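Local atomic coordinates of packaging protein UL32 (Human herpesvirus 8 type M, PDB entry 6XF9), a protein that is required for packaging the herpesviral genome, forms a pentameric ring, binds zinc, and probably assists delivery of new capsids to nuclear replication compartments. Residues Thr90-Ala95 with Ile125-His130; Glu73-Leu78 with Leu129-Gln134; Pro309-Thr314 with Pro344-Pro349. One frame throughout, in Å; residues are numbered along the deposited sequence.

Contact 1. Residues Thr90-Ala95 with Ile125-His130. With ZN (zinc ion), chain O.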
ATOM      1  N   THR D  90     -15.947 -12.623 -41.138  1.00 52.82           N
ATOM      2  CA  THR D  90     -15.895 -12.488 -42.588  1.00 52.78           C
ATOM      3  C   THR D  90     -14.477 -12.342 -43.115  1.00 49.82           C
ATOM      4  O   THR D  90     -14.142 -12.904 -44.158  1.00 49.90           O
ATOM      5  CB  THR D  90     -16.732 -11.287 -43.070  1.00 53.29           C
ATOM      6  OG1 THR D  90     -18.098 -11.463 -42.673  1.00 56.84           O
ATOM      7  CG2 THR D  90     -16.662 -11.162 -44.585  1.00 52.98           C
ATOM      8  N   SER D  91     -13.642 -11.593 -42.409  1.00 50.06           N
ATOM      9  CA  SER D  91     -12.264 -11.418 -42.861  1.00 47.55           C
ATOM     10  C   SER D  91     -11.483 -12.713 -42.744  1.00 47.52           C
ATOM     11  O   SER D  91     -10.561 -12.944 -43.535  1.00 46.81           O
ATOM     12  CB  SER D  91     -11.553 -10.312 -42.089  1.00 45.78           C
ATOM     13  OG  SER D  91     -12.340  -9.132 -42.053  1.00 46.41           O
ATOM     14  N   THR D  92     -11.818 -13.566 -41.766  1.00 47.95           N
ATOM     15  CA  THR D  92     -11.165 -14.870 -41.672  1.00 48.31           C
ATOM     16  C   THR D  92     -11.640 -15.807 -42.772  1.00 50.57           C
ATOM     17  O   THR D  92     -10.831 -16.515 -43.385  1.00 50.41           O
ATOM     18  CB  THR D  92     -11.433 -15.480 -40.301  1.00 49.35           C
ATOM     19  OG1 THR D  92     -10.982 -14.560 -39.304  1.00 47.21           O
ATOM     20  CG2 THR D  92     -10.726 -16.833 -40.137  1.00 50.20           C
ATOM     21  N   MET D  93     -12.948 -15.802 -43.046  1.00 54.18           N
ATOM     22  CA  MET D  93     -13.517 -16.581 -44.141  1.00 56.12           C
ATOM     23  C   MET D  93     -12.869 -16.199 -45.469  1.00 54.32           C
ATOM     24  O   MET D  93     -12.422 -17.069 -46.224  1.00 54.69           O
ATOM     25  CB  MET D  93     -15.027 -16.345 -44.178  1.00 58.76           C
ATOM     26  CG  MET D  93     -15.857 -17.200 -45.129  1.00 61.36           C
ATOM     27  SD  MET D  93     -15.742 -18.993 -44.880  1.00 63.85           S
ATOM     28  CE  MET D  93     -17.254 -19.453 -45.707  1.00 65.87           C
ATOM     29  N   ALA D  94     -12.812 -14.890 -45.765  1.00 52.82           N
ATOM     30  CA  ALA D  94     -12.235 -14.399 -47.016  1.00 51.24           C
ATOM     31  C   ALA D  94     -10.762 -14.761 -47.141  1.00 49.95           C
ATOM     32  O   ALA D  94     -10.295 -15.127 -48.224  1.00 50.05           O
ATOM     33  CB  ALA D  94     -12.419 -12.893 -47.125  1.00 49.96           C
ATOM     34  N   ALA D  95      -9.989 -14.593 -46.070  1.00 53.79           N
ATOM     35  CA  ALA D  95      -8.597 -15.023 -46.122  1.00 52.70           C
ATOM     36  C   ALA D  95      -8.494 -16.537 -46.304  1.00 54.32           C
ATOM     37  O   ALA D  95      -7.557 -17.019 -46.942  1.00 54.15           O
ATOM     38  CB  ALA D  95      -7.862 -14.576 -44.860  1.00 51.40           C
ATOM     39  N   ILE D 125      -8.343 -20.383 -35.928  1.00 53.85           N
ATOM     40  CA  ILE D 125      -7.415 -19.670 -35.062  1.00 50.88           C
ATOM     41  C   ILE D 125      -6.084 -19.464 -35.774  1.00 49.33           C
ATOM     42  O   ILE D 125      -5.425 -18.438 -35.575  1.00 46.99           O
ATOM     43  CB  ILE D 125      -7.249 -20.415 -33.721  1.00 52.17           C
ATOM     44  CG1 ILE D 125      -6.628 -19.487 -32.678  1.00 49.29           C
ATOM     45  CG2 ILE D 125      -6.407 -21.682 -33.888  1.00 54.44           C
ATOM     46  CD1 ILE D 125      -7.361 -18.176 -32.550  1.00 47.11           C
ATOM     47  N   ASP D 126      -5.680 -20.400 -36.646  1.00 58.98           N
ATOM     48  CA  ASP D 126      -4.388 -20.261 -37.324  1.00 57.21           C
ATOM     49  C   ASP D 126      -4.412 -19.133 -38.347  1.00 55.21           C
ATOM     50  O   ASP D 126      -3.425 -18.391 -38.482  1.00 53.33           O
ATOM     51  CB  ASP D 126      -3.997 -21.569 -38.004  1.00 58.94           C
ATOM     52  CG  ASP D 126      -3.895 -22.722 -37.031  1.00 61.25           C
ATOM     53  OD1 ASP D 126      -3.084 -22.610 -36.082  1.00 60.60           O
ATOM     54  OD2 ASP D 126      -4.607 -23.741 -37.229  1.00 63.76           O
ATOM     55  N   LEU D 127      -5.530 -19.002 -39.081  1.00 54.72           N
ATOM     56  CA  LEU D 127      -5.723 -17.882 -40.002  1.00 53.01           C
ATOM     57  C   LEU D 127      -5.779 -16.552 -39.257  1.00 51.40           C
ATOM     58  O   LEU D 127      -5.196 -15.557 -39.701  1.00 50.15           O
ATOM     59  CB  LEU D 127      -6.999 -18.090 -40.811  1.00 54.40           C
ATOM     60  CG  LEU D 127      -6.991 -19.336 -41.697  1.00 56.33           C
ATOM     61  CD1 LEU D 127      -8.376 -19.578 -42.285  1.00 58.23           C
ATOM     62  CD2 LEU D 127      -5.958 -19.239 -42.804  1.00 55.17           C
ATOM     63  N   GLN D 128      -6.548 -16.494 -38.162  1.00 45.76           N
ATOM     64  CA  GLN D 128      -6.633 -15.281 -37.347  1.00 44.04           C
ATOM     65  C   GLN D 128      -5.271 -14.856 -36.804  1.00 42.65           C
ATOM     66  O   GLN D 128      -4.916 -13.674 -36.834  1.00 41.68           O
ATOM     67  CB  GLN D 128      -7.581 -15.524 -36.186  1.00 44.94           C
ATOM     68  CG  GLN D 128      -9.021 -15.620 -36.556  1.00 46.50           C
ATOM     69  CD  GLN D 128      -9.895 -15.545 -35.328  1.00 46.95           C
ATOM     70  OE1 GLN D 128     -10.174 -14.464 -34.821  1.00 45.87           O
ATOM     71  NE2 GLN D 128     -10.286 -16.701 -34.808  1.00 48.99           N
ATOM     72  N   LEU D 129      -4.513 -15.805 -36.253  1.00 47.60           N
ATOM     73  CA  LEU D 129      -3.210 -15.474 -35.679  1.00 46.91           C
ATOM     74  C   LEU D 129      -2.248 -14.979 -36.754  1.00 46.59           C
ATOM     75  O   LEU D 129      -1.494 -14.018 -36.533  1.00 46.20           O
ATOM     76  CB  LEU D 129      -2.636 -16.687 -34.941  1.00 48.08           C
ATOM     77  CG  LEU D 129      -3.186 -17.008 -33.541  1.00 48.60           C
ATOM     78  CD1 LEU D 129      -2.674 -18.341 -33.028  1.00 50.43           C
ATOM     79  CD2 LEU D 129      -2.762 -15.904 -32.575  1.00 47.39           C
ATOM     80  N   HIS D 130      -2.241 -15.635 -37.922  1.00 45.07           N
ATOM     81  CA  HIS D 130      -1.269 -15.281 -38.955  1.00 44.90           C
ATOM     82  C   HIS D 130      -1.632 -13.978 -39.657  1.00 44.32           C
ATOM     83  O   HIS D 130      -0.783 -13.095 -39.828  1.00 44.34           O
ATOM     84  CB  HIS D 130      -1.126 -16.421 -39.965  1.00 45.95           C
ATOM     85  CG  HIS D 130      -0.193 -16.105 -41.093  1.00 45.85           C
ATOM     86  ND1 HIS D 130       1.174 -16.193 -40.971  1.00 45.97           N
ATOM     87  CD2 HIS D 130      -0.437 -15.704 -42.365  1.00 45.77           C
ATOM     88  CE1 HIS D 130       1.735 -15.852 -42.117  1.00 46.30           C
ATOM     89  NE2 HIS D 130       0.780 -15.545 -42.978  1.00 46.03           N
TER
HETATM   90 ZN    ZN O 501       2.410 -16.848 -39.469  1.00 50.90          ZN

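Contact 2. Residues Glu73-Leu78 with Leu129-Gln134. With ZN (zinc ion), chain O.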
ATOM      1  N   GLU D  73       3.466 -12.627 -55.499  1.00 75.59           N
ATOM      2  CA  GLU D  73       2.640 -11.444 -55.690  1.00 74.41           C
ATOM      3  C   GLU D  73       1.181 -11.700 -55.366  1.00 72.92           C
ATOM      4  O   GLU D  73       0.474 -10.769 -54.970  1.00 71.84           O
ATOM      5  CB  GLU D  73       2.739 -10.927 -57.120  1.00 76.76           C
ATOM      6  CG  GLU D  73       4.080 -10.367 -57.514  1.00 78.50           C
ATOM      7  CD  GLU D  73       4.105  -9.971 -58.986  1.00 81.41           C
ATOM      8  OE1 GLU D  73       4.893  -9.052 -59.335  1.00 82.55           O
ATOM      9  OE2 GLU D  73       3.291 -10.528 -59.775  1.00 82.49           O
ATOM     10  N   ASP D  74       0.690 -12.925 -55.542  1.00 66.21           N
ATOM     11  CA  ASP D  74      -0.706 -13.139 -55.172  1.00 65.14           C
ATOM     12  C   ASP D  74      -0.851 -13.260 -53.665  1.00 63.81           C
ATOM     13  O   ASP D  74      -1.831 -12.771 -53.091  1.00 63.03           O
ATOM     14  CB  ASP D  74      -1.285 -14.379 -55.866  1.00 66.60           C
ATOM     15  CG  ASP D  74      -1.406 -14.210 -57.372  1.00 68.97           C
ATOM     16  OD1 ASP D  74      -1.954 -13.173 -57.835  1.00 68.67           O
ATOM     17  OD2 ASP D  74      -0.986 -15.150 -58.084  1.00 71.36           O
ATOM     18  N   TYR D  75       0.106 -13.920 -53.014  1.00 50.14           N
ATOM     19  CA  TYR D  75       0.092 -13.970 -51.559  1.00 49.37           C
ATOM     20  C   TYR D  75       0.239 -12.568 -50.983  1.00 48.69           C
ATOM     21  O   TYR D  75      -0.436 -12.218 -50.009  1.00 48.00           O
ATOM     22  CB  TYR D  75       1.182 -14.914 -51.054  1.00 49.89           C
ATOM     23  CG  TYR D  75       1.418 -14.886 -49.563  1.00 49.38           C
ATOM     24  CD1 TYR D  75       0.431 -15.279 -48.655  1.00 48.87           C
ATOM     25  CD2 TYR D  75       2.644 -14.497 -49.058  1.00 49.60           C
ATOM     26  CE1 TYR D  75       0.672 -15.244 -47.270  1.00 48.37           C
ATOM     27  CE2 TYR D  75       2.893 -14.465 -47.699  1.00 49.30           C
ATOM     28  CZ  TYR D  75       1.918 -14.831 -46.802  1.00 48.65           C
ATOM     29  OH  TYR D  75       2.231 -14.781 -45.441  1.00 48.57           O
ATOM     30  N   ALA D  76       1.105 -11.745 -51.580  1.00 55.47           N
ATOM     31  CA  ALA D  76       1.277 -10.378 -51.098  1.00 54.88           C
ATOM     32  C   ALA D  76       0.029  -9.528 -51.297  1.00 54.63           C
ATOM     33  O   ALA D  76      -0.147  -8.537 -50.582  1.00 54.49           O
ATOM     34  CB  ALA D  76       2.471  -9.716 -51.773  1.00 55.96           C
ATOM     35  N   CYS D  77      -0.827  -9.847 -52.273  1.00 62.72           N
ATOM     36  CA  CYS D  77      -2.089  -9.111 -52.381  1.00 62.23           C
ATOM     37  C   CYS D  77      -3.032  -9.472 -51.254  1.00 61.51           C
ATOM     38  O   CYS D  77      -3.680  -8.596 -50.671  1.00 61.23           O
ATOM     39  CB  CYS D  77      -2.776  -9.381 -53.707  1.00 62.76           C
ATOM     40  SG  CYS D  77      -2.107  -8.418 -54.985  1.00 63.94           S
ATOM     41  N   LEU D  78      -3.156 -10.770 -50.970  1.00 50.36           N
ATOM     42  CA  LEU D  78      -3.946 -11.218 -49.830  1.00 49.90           C
ATOM     43  C   LEU D  78      -3.489 -10.525 -48.557  1.00 49.38           C
ATOM     44  O   LEU D  78      -4.305  -9.979 -47.803  1.00 49.11           O
ATOM     45  CB  LEU D  78      -3.813 -12.726 -49.678  1.00 50.33           C
ATOM     46  CG  LEU D  78      -4.539 -13.278 -48.469  1.00 50.08           C
ATOM     47  CD1 LEU D  78      -5.979 -12.834 -48.467  1.00 50.29           C
ATOM     48  CD2 LEU D  78      -4.389 -14.785 -48.409  1.00 50.82           C
ATOM     49  N   LEU D 129      -4.513 -15.805 -36.253  1.00 47.60           N
ATOM     50  CA  LEU D 129      -3.210 -15.474 -35.679  1.00 46.91           C
ATOM     51  C   LEU D 129      -2.248 -14.979 -36.754  1.00 46.59           C
ATOM     52  O   LEU D 129      -1.494 -14.018 -36.533  1.00 46.20           O
ATOM     53  CB  LEU D 129      -2.636 -16.687 -34.941  1.00 48.08           C
ATOM     54  CG  LEU D 129      -3.186 -17.008 -33.541  1.00 48.60           C
ATOM     55  CD1 LEU D 129      -2.674 -18.341 -33.028  1.00 50.43           C
ATOM     56  CD2 LEU D 129      -2.762 -15.904 -32.575  1.00 47.39           C
ATOM     57  N   HIS D 130      -2.241 -15.635 -37.922  1.00 45.07           N
ATOM     58  CA  HIS D 130      -1.269 -15.281 -38.955  1.00 44.90           C
ATOM     59  C   HIS D 130      -1.632 -13.978 -39.657  1.00 44.32           C
ATOM     60  O   HIS D 130      -0.783 -13.095 -39.828  1.00 44.34           O
ATOM     61  CB  HIS D 130      -1.126 -16.421 -39.965  1.00 45.95           C
ATOM     62  CG  HIS D 130      -0.193 -16.105 -41.093  1.00 45.85           C
ATOM     63  ND1 HIS D 130       1.174 -16.193 -40.971  1.00 45.97           N
ATOM     64  CD2 HIS D 130      -0.437 -15.704 -42.365  1.00 45.77           C
ATOM     65  CE1 HIS D 130       1.735 -15.852 -42.117  1.00 46.30           C
ATOM     66  NE2 HIS D 130       0.780 -15.545 -42.978  1.00 46.03           N
ATOM     67  N   PHE D 131      -2.887 -13.828 -40.056  1.00 44.12           N
ATOM     68  CA  PHE D 131      -3.251 -12.701 -40.894  1.00 43.93           C
ATOM     69  C   PHE D 131      -3.749 -11.488 -40.126  1.00 43.71           C
ATOM     70  O   PHE D 131      -3.728 -10.380 -40.682  1.00 43.92           O
ATOM     71  CB  PHE D 131      -4.321 -13.120 -41.902  1.00 44.60           C
ATOM     72  CG  PHE D 131      -3.801 -14.004 -42.998  1.00 45.15           C
ATOM     73  CD1 PHE D 131      -2.982 -13.493 -43.972  1.00 44.96           C
ATOM     74  CD2 PHE D 131      -4.127 -15.347 -43.042  1.00 46.10           C
ATOM     75  CE1 PHE D 131      -2.491 -14.298 -44.970  1.00 45.65           C
ATOM     76  CE2 PHE D 131      -3.638 -16.152 -44.036  1.00 46.75           C
ATOM     77  CZ  PHE D 131      -2.815 -15.622 -45.006  1.00 46.33           C
ATOM     78  N   PHE D 132      -4.210 -11.646 -38.880  1.00 47.24           N
ATOM     79  CA  PHE D 132      -4.863 -10.519 -38.209  1.00 47.09           C
ATOM     80  C   PHE D 132      -4.319 -10.182 -36.827  1.00 46.81           C
ATOM     81  O   PHE D 132      -4.004  -9.021 -36.558  1.00 47.31           O
ATOM     82  CB  PHE D 132      -6.359 -10.785 -38.128  1.00 47.15           C
ATOM     83  CG  PHE D 132      -7.011 -10.845 -39.461  1.00 47.71           C
ATOM     84  CD1 PHE D 132      -7.429  -9.680 -40.085  1.00 47.94           C
ATOM     85  CD2 PHE D 132      -7.175 -12.049 -40.119  1.00 48.41           C
ATOM     86  CE1 PHE D 132      -8.035  -9.709 -41.334  1.00 48.31           C
ATOM     87  CE2 PHE D 132      -7.780 -12.093 -41.364  1.00 49.11           C
ATOM     88  CZ  PHE D 132      -8.206 -10.913 -41.974  1.00 48.89           C
ATOM     89  N   VAL D 133      -4.186 -11.161 -35.945  1.00 42.80           N
ATOM     90  CA  VAL D 133      -3.689 -10.848 -34.612  1.00 42.79           C
ATOM     91  C   VAL D 133      -2.201 -10.528 -34.678  1.00 43.46           C
ATOM     92  O   VAL D 133      -1.771  -9.420 -34.326  1.00 44.22           O
ATOM     93  CB  VAL D 133      -3.968 -12.002 -33.632  1.00 42.71           C
ATOM     94  CG1 VAL D 133      -3.476 -11.631 -32.244  1.00 42.70           C
ATOM     95  CG2 VAL D 133      -5.426 -12.360 -33.620  1.00 42.59           C
ATOM     96  N   GLN D 134      -1.395 -11.477 -35.174  1.00 47.82           N
ATOM     97  CA  GLN D 134       0.053 -11.301 -35.138  1.00 48.75           C
ATOM     98  C   GLN D 134       0.623 -10.646 -36.389  1.00 49.38           C
ATOM     99  O   GLN D 134       1.695 -10.024 -36.303  1.00 50.54           O
ATOM    100  CB  GLN D 134       0.753 -12.651 -34.927  1.00 48.99           C
ATOM    101  CG  GLN D 134       0.140 -13.565 -33.866  1.00 48.79           C
ATOM    102  CD  GLN D 134       0.356 -13.093 -32.426  1.00 49.25           C
ATOM    103  OE1 GLN D 134       0.554 -11.906 -32.160  1.00 49.73           O
ATOM    104  NE2 GLN D 134       0.302 -14.035 -31.488  1.00 49.74           N
TER
HETATM  105 ZN    ZN O 501       2.410 -16.848 -39.469  1.00 50.90          ZN

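Contact 3. Residues Pro309-Thr314 with Pro344-Pro349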
ATOM      1  N   PRO D 309     -18.599   0.850 -44.082  1.00 46.88           N
ATOM      2  CA  PRO D 309     -17.730   1.850 -43.434  1.00 46.53           C
ATOM      3  C   PRO D 309     -18.249   3.272 -43.515  1.00 48.42           C
ATOM      4  O   PRO D 309     -18.338   3.973 -42.494  1.00 49.30           O
ATOM      5  CB  PRO D 309     -16.408   1.671 -44.184  1.00 44.98           C
ATOM      6  CG  PRO D 309     -16.367   0.233 -44.489  1.00 44.03           C
ATOM      7  CD  PRO D 309     -17.791  -0.143 -44.829  1.00 45.45           C
ATOM      8  N   LYS D 310     -18.597   3.726 -44.712  1.00 57.47           N
ATOM      9  CA  LYS D 310     -19.041   5.100 -44.830  1.00 59.21           C
ATOM     10  C   LYS D 310     -20.450   5.275 -44.281  1.00 60.91           C
ATOM     11  O   LYS D 310     -20.769   6.342 -43.739  1.00 62.32           O
ATOM     12  CB  LYS D 310     -18.981   5.530 -46.288  1.00 59.60           C
ATOM     13  CG  LYS D 310     -18.681   6.995 -46.461  1.00 60.96           C
ATOM     14  CD  LYS D 310     -19.216   7.532 -47.784  1.00 61.88           C
ATOM     15  CE  LYS D 310     -19.768   8.956 -47.618  1.00 63.52           C
ATOM     16  NZ  LYS D 310     -18.688   9.989 -47.441  1.00 63.53           N
ATOM     17  N   ALA D 311     -21.294   4.232 -44.385  1.00 45.55           N
ATOM     18  CA  ALA D 311     -22.665   4.320 -43.876  1.00 47.13           C
ATOM     19  C   ALA D 311     -22.699   4.515 -42.372  1.00 47.71           C
ATOM     20  O   ALA D 311     -23.431   5.366 -41.855  1.00 49.53           O
ATOM     21  CB  ALA D 311     -23.447   3.061 -44.232  1.00 46.62           C
ATOM     22  N   LEU D 312     -21.876   3.753 -41.655  1.00 43.95           N
ATOM     23  CA  LEU D 312     -21.864   3.843 -40.208  1.00 44.08           C
ATOM     24  C   LEU D 312     -21.253   5.158 -39.759  1.00 44.88           C
ATOM     25  O   LEU D 312     -21.745   5.773 -38.808  1.00 46.47           O
ATOM     26  CB  LEU D 312     -21.119   2.643 -39.654  1.00 42.02           C
ATOM     27  CG  LEU D 312     -21.920   1.389 -40.007  1.00 41.99           C
ATOM     28  CD1 LEU D 312     -21.096   0.120 -39.748  1.00 40.08           C
ATOM     29  CD2 LEU D 312     -23.273   1.346 -39.266  1.00 43.74           C
ATOM     30  N   GLN D 313     -20.194   5.622 -40.439  1.00 67.82           N
ATOM     31  CA  GLN D 313     -19.657   6.936 -40.095  1.00 68.87           C
ATOM     32  C   GLN D 313     -20.666   8.034 -40.373  1.00 71.13           C
ATOM     33  O   GLN D 313     -20.628   9.084 -39.718  1.00 72.84           O
ATOM     34  CB  GLN D 313     -18.333   7.248 -40.809  1.00 67.52           C
ATOM     35  CG  GLN D 313     -17.770   8.615 -40.341  1.00 68.81           C
ATOM     36  CD  GLN D 313     -17.555   8.716 -38.803  1.00 69.45           C
ATOM     37  OE1 GLN D 313     -17.914   9.730 -38.181  1.00 71.33           O
ATOM     38  NE2 GLN D 313     -16.908   7.682 -38.206  1.00 67.30           N
ATOM     39  N   THR D 314     -21.505   7.864 -41.393  1.00 45.11           N
ATOM     40  CA  THR D 314     -22.552   8.852 -41.618  1.00 47.20           C
ATOM     41  C   THR D 314     -23.644   8.742 -40.561  1.00 48.74           C
ATOM     42  O   THR D 314     -24.138   9.759 -40.069  1.00 50.47           O
ATOM     43  CB  THR D 314     -23.119   8.671 -43.022  1.00 46.98           C
ATOM     44  OG1 THR D 314     -22.136   9.087 -43.983  1.00 46.11           O
ATOM     45  CG2 THR D 314     -24.378   9.478 -43.191  1.00 48.62           C
ATOM     46  N   PRO D 344     -30.945   6.933 -45.883  1.00 85.26           N
ATOM     47  CA  PRO D 344     -31.175   6.890 -47.338  1.00 84.83           C
ATOM     48  C   PRO D 344     -29.888   6.835 -48.148  1.00 83.83           C
ATOM     49  O   PRO D 344     -29.937   6.485 -49.338  1.00 83.31           O
ATOM     50  CB  PRO D 344     -31.955   8.178 -47.613  1.00 85.83           C
ATOM     51  CG  PRO D 344     -31.763   9.054 -46.395  1.00 86.93           C
ATOM     52  CD  PRO D 344     -30.990   8.307 -45.355  1.00 86.37           C
ATOM     53  N   TYR D 345     -28.746   7.178 -47.536  1.00 67.12           N
ATOM     54  CA  TYR D 345     -27.427   7.122 -48.156  1.00 65.86           C
ATOM     55  C   TYR D 345     -26.957   5.705 -48.443  1.00 64.62           C
ATOM     56  O   TYR D 345     -25.901   5.539 -49.067  1.00 63.67           O
ATOM     57  CB  TYR D 345     -26.396   7.815 -47.248  1.00 65.94           C
ATOM     58  CG  TYR D 345     -26.608   7.569 -45.752  1.00 66.44           C
ATOM     59  CD1 TYR D 345     -26.048   6.463 -45.101  1.00 65.26           C
ATOM     60  CD2 TYR D 345     -27.370   8.448 -44.998  1.00 67.94           C
ATOM     61  CE1 TYR D 345     -26.264   6.246 -43.739  1.00 65.74           C
ATOM     62  CE2 TYR D 345     -27.587   8.243 -43.657  1.00 68.51           C
ATOM     63  CZ  TYR D 345     -27.038   7.150 -43.018  1.00 67.49           C
ATOM     64  OH  TYR D 345     -27.275   6.979 -41.660  1.00 68.10           O
ATOM     65  N   VAL D 346     -27.683   4.686 -47.993  1.00 68.29           N
ATOM     66  CA  VAL D 346     -27.311   3.302 -48.255  1.00 67.15           C
ATOM     67  C   VAL D 346     -28.175   2.826 -49.416  1.00 67.30           C
ATOM     68  O   VAL D 346     -29.411   2.857 -49.329  1.00 68.12           O
ATOM     69  CB  VAL D 346     -27.503   2.412 -47.012  1.00 66.77           C
ATOM     70  CG1 VAL D 346     -27.128   0.961 -47.320  1.00 65.43           C
ATOM     71  CG2 VAL D 346     -26.709   2.940 -45.827  1.00 66.58           C
ATOM     72  N   SER D 347     -27.535   2.421 -50.516  1.00 74.57           N
ATOM     73  CA  SER D 347     -28.300   1.962 -51.669  1.00 74.84           C
ATOM     74  C   SER D 347     -28.802   0.542 -51.431  1.00 74.48           C
ATOM     75  O   SER D 347     -30.011   0.285 -51.467  1.00 75.55           O
ATOM     76  CB  SER D 347     -27.464   2.064 -52.947  1.00 74.58           C
ATOM     77  OG  SER D 347     -26.676   0.909 -53.158  1.00 73.45           O
ATOM     78  N   ASP D 348     -27.878  -0.402 -51.204  1.00 75.00           N
ATOM     79  CA  ASP D 348     -28.229  -1.798 -50.950  1.00 74.74           C
ATOM     80  C   ASP D 348     -29.229  -1.892 -49.798  1.00 75.56           C
ATOM     81  O   ASP D 348     -28.874  -1.652 -48.633  1.00 75.24           O
ATOM     82  CB  ASP D 348     -26.996  -2.628 -50.595  1.00 73.15           C
ATOM     83  CG  ASP D 348     -27.305  -4.114 -50.497  1.00 73.23           C
ATOM     84  OD1 ASP D 348     -28.479  -4.468 -50.232  1.00 74.13           O
ATOM     85  OD2 ASP D 348     -26.362  -4.941 -50.598  1.00 72.44           O
ATOM     86  N   PRO D 349     -30.473  -2.286 -50.077  1.00 66.08           N
ATOM     87  CA  PRO D 349     -31.466  -2.392 -48.998  1.00 66.63           C
ATOM     88  C   PRO D 349     -31.202  -3.521 -48.009  1.00 65.97           C
ATOM     89  O   PRO D 349     -31.804  -3.511 -46.934  1.00 66.64           O
ATOM     90  CB  PRO D 349     -32.781  -2.599 -49.756  1.00 67.99           C
ATOM     91  CG  PRO D 349     -32.370  -3.264 -51.023  1.00 67.86           C
ATOM     92  CD  PRO D 349     -31.017  -2.716 -51.377  1.00 66.75           C
TER

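Contact 1. Residues Thr90-Ala95 with Ile125-His130
The hydroxyl of T92 lies against aliphatic carbon rather than a polar partner in the facing helix: its OG1 sits 3.5 Å from CG of Q128, the two side chains crossing at a slant, and no hydrogen bond joins the two segments. The same OG1 bonds elsewhere, to the backbone O of M280 and to C88 O, in the residue just ahead of the helix, so this buried polar atom has its hydrogen bonds outside the two segments. The methyl completes the fit. With CG2 anti to the backbone N (the hydroxyl at chi1 -56°), T92 presents this carbon to the other helix, where it meets CB of L127 at 4.0 Å, again at a slant. A small branched residue suits the spot because the backbones come close, the CA atoms of T92 and Q128 being 6.3 Å apart.

Here helix 89-106 packs on helix 124-133 in the buried interior of a largely helical chain, and the second helix also supplies a ligand to a zinc site of three cysteines and one histidine. ND1 of H130 binds the zinc ion at 2.1 Å, and C52, C55 and C136 complete the site.

L127 offers its CB to the methyl, while its CD1 comes within 4.1 Å of the backbone O of T92; its side chain also touches L20 of helix 14-22. Q128 is a dual-purpose residue: its methylene CG packs against OG1 of T92, the side chain also touches P282, and at its polar end NE2 finds a hydrogen-bond partner outside the two segments.

Contact 2. Residues Glu73-Leu78 with Leu129-Gln134
Y75 and H130 each place CG anti to the backbone N (chi1 171° for Y75), and the two side chains reach for each other from opposite directions until phenol oxygen and imidazole nitrogen meet. NE2 of H130 donates to OH of Y75 over 3.0 Å; the N-H...O angle is 148°, and the oxygen lies almost exactly in the imidazole plane. Because ND1 on the other side of the ring binds zinc, this bond is a second-shell one: it helps fix the rotation of the imidazole, and the metal would be expected to polarise the N-H and strengthen it as a donor.

F131 supports the imidazole differently. One face of its ring receives the CD2 edge of H130, CD2 standing 3.4 Å above the phenyl plane over its centre. The far end of the phenyl reaches the other helix: CE1 of F131 is 4.0 Å from CE1 of Y75, and its CZ is 3.8 Å from CD2 of L78, whose side chain crosses it at about a right angle.

The arrangement joins helix 71-83 to helix 124-133 beside the zinc site, whose other ligands are C52, C55 and C136. The axes of the two short helical segments approach to 13.1 Å at 43°, so larger side chains, Y75, L78 and F131, bridge the gap. Residues 129-133 form a wider pi-type turn, with Q134 N bonded to L129 O at 2.9 Å. On the first helix, L78 also touches D98 and I102 of helix 89-106, while E73 and D74 form salt bridges with R398 of helix 391-402.

Contact 3. Residues Pro309-Thr314 with Pro344-Pro349
A tyrosine ring covered by a threonine methyl joins helix 308-321 to the loop that runs from helix 329-338 into helix 349-357. The loop ends in an N-cap: OD1 of D348, at the position just before the helix, accepts from the backbone N of L350, a role for which a short carboxylate is well suited.

The main interaction is CH-pi. T314 and Y345 approach from opposite directions, and CG2 of T314 stands 3.5 Å from the centroid of the Y345 ring, only 11° off the normal, so the methyl sits squarely over one face. Y345 holds CG between its backbone N and carbonyl carbon (chi1 38°), a crowded rotamer that brings the ring to T314. A broad ring suits a place where the small residues A311 and T314 face it.

Apolar packing continues one turn back. CB of A311 meets CG2 of V346 at 3.6 Å, and a side chain no larger than methyl lets the CA atoms of these two residues come to 6.5 Å. CE1 of Y345 also lies 3.5 Å from the backbone O of A311, at an oblique approach. L312, whose CB points away from the loop, packs on H366, which with C296, C299 and C373 binds a zinc ion.

Polar groups are met by other partners. OH of Y345 bonds to OE1 of E318, one turn beyond T314 on the same helix. T314 turns its hydroxyl back into its own helix, where K310 O accepts from T314 OG1 at 3.1 Å and from T314 N at 2.9 Å, the two donors reaching it from opposite faces of the carbonyl plane.

From the N terminus, the chain passes through 73-78 on helix 71-83, then 90-95 on the following helix 89-106, before reaching 125-134, where both pair. Contact 2 closes the longer loop, with 50 residues between its segments; contact 1 closes a shorter one, of 29, lying within it. Both use helix 124-133, their segments overlapping at L129 and H130, and bring the two earlier helices against it beside one zinc site; S91 of contact 1 also packs on F132 of contact 2. Contact 3 opens only later, closing a separate 29-residue loop between helix 308-321 and the approach to helix 349-357. It touches neither of the others; its centre is about 26 Å from that of contact 1.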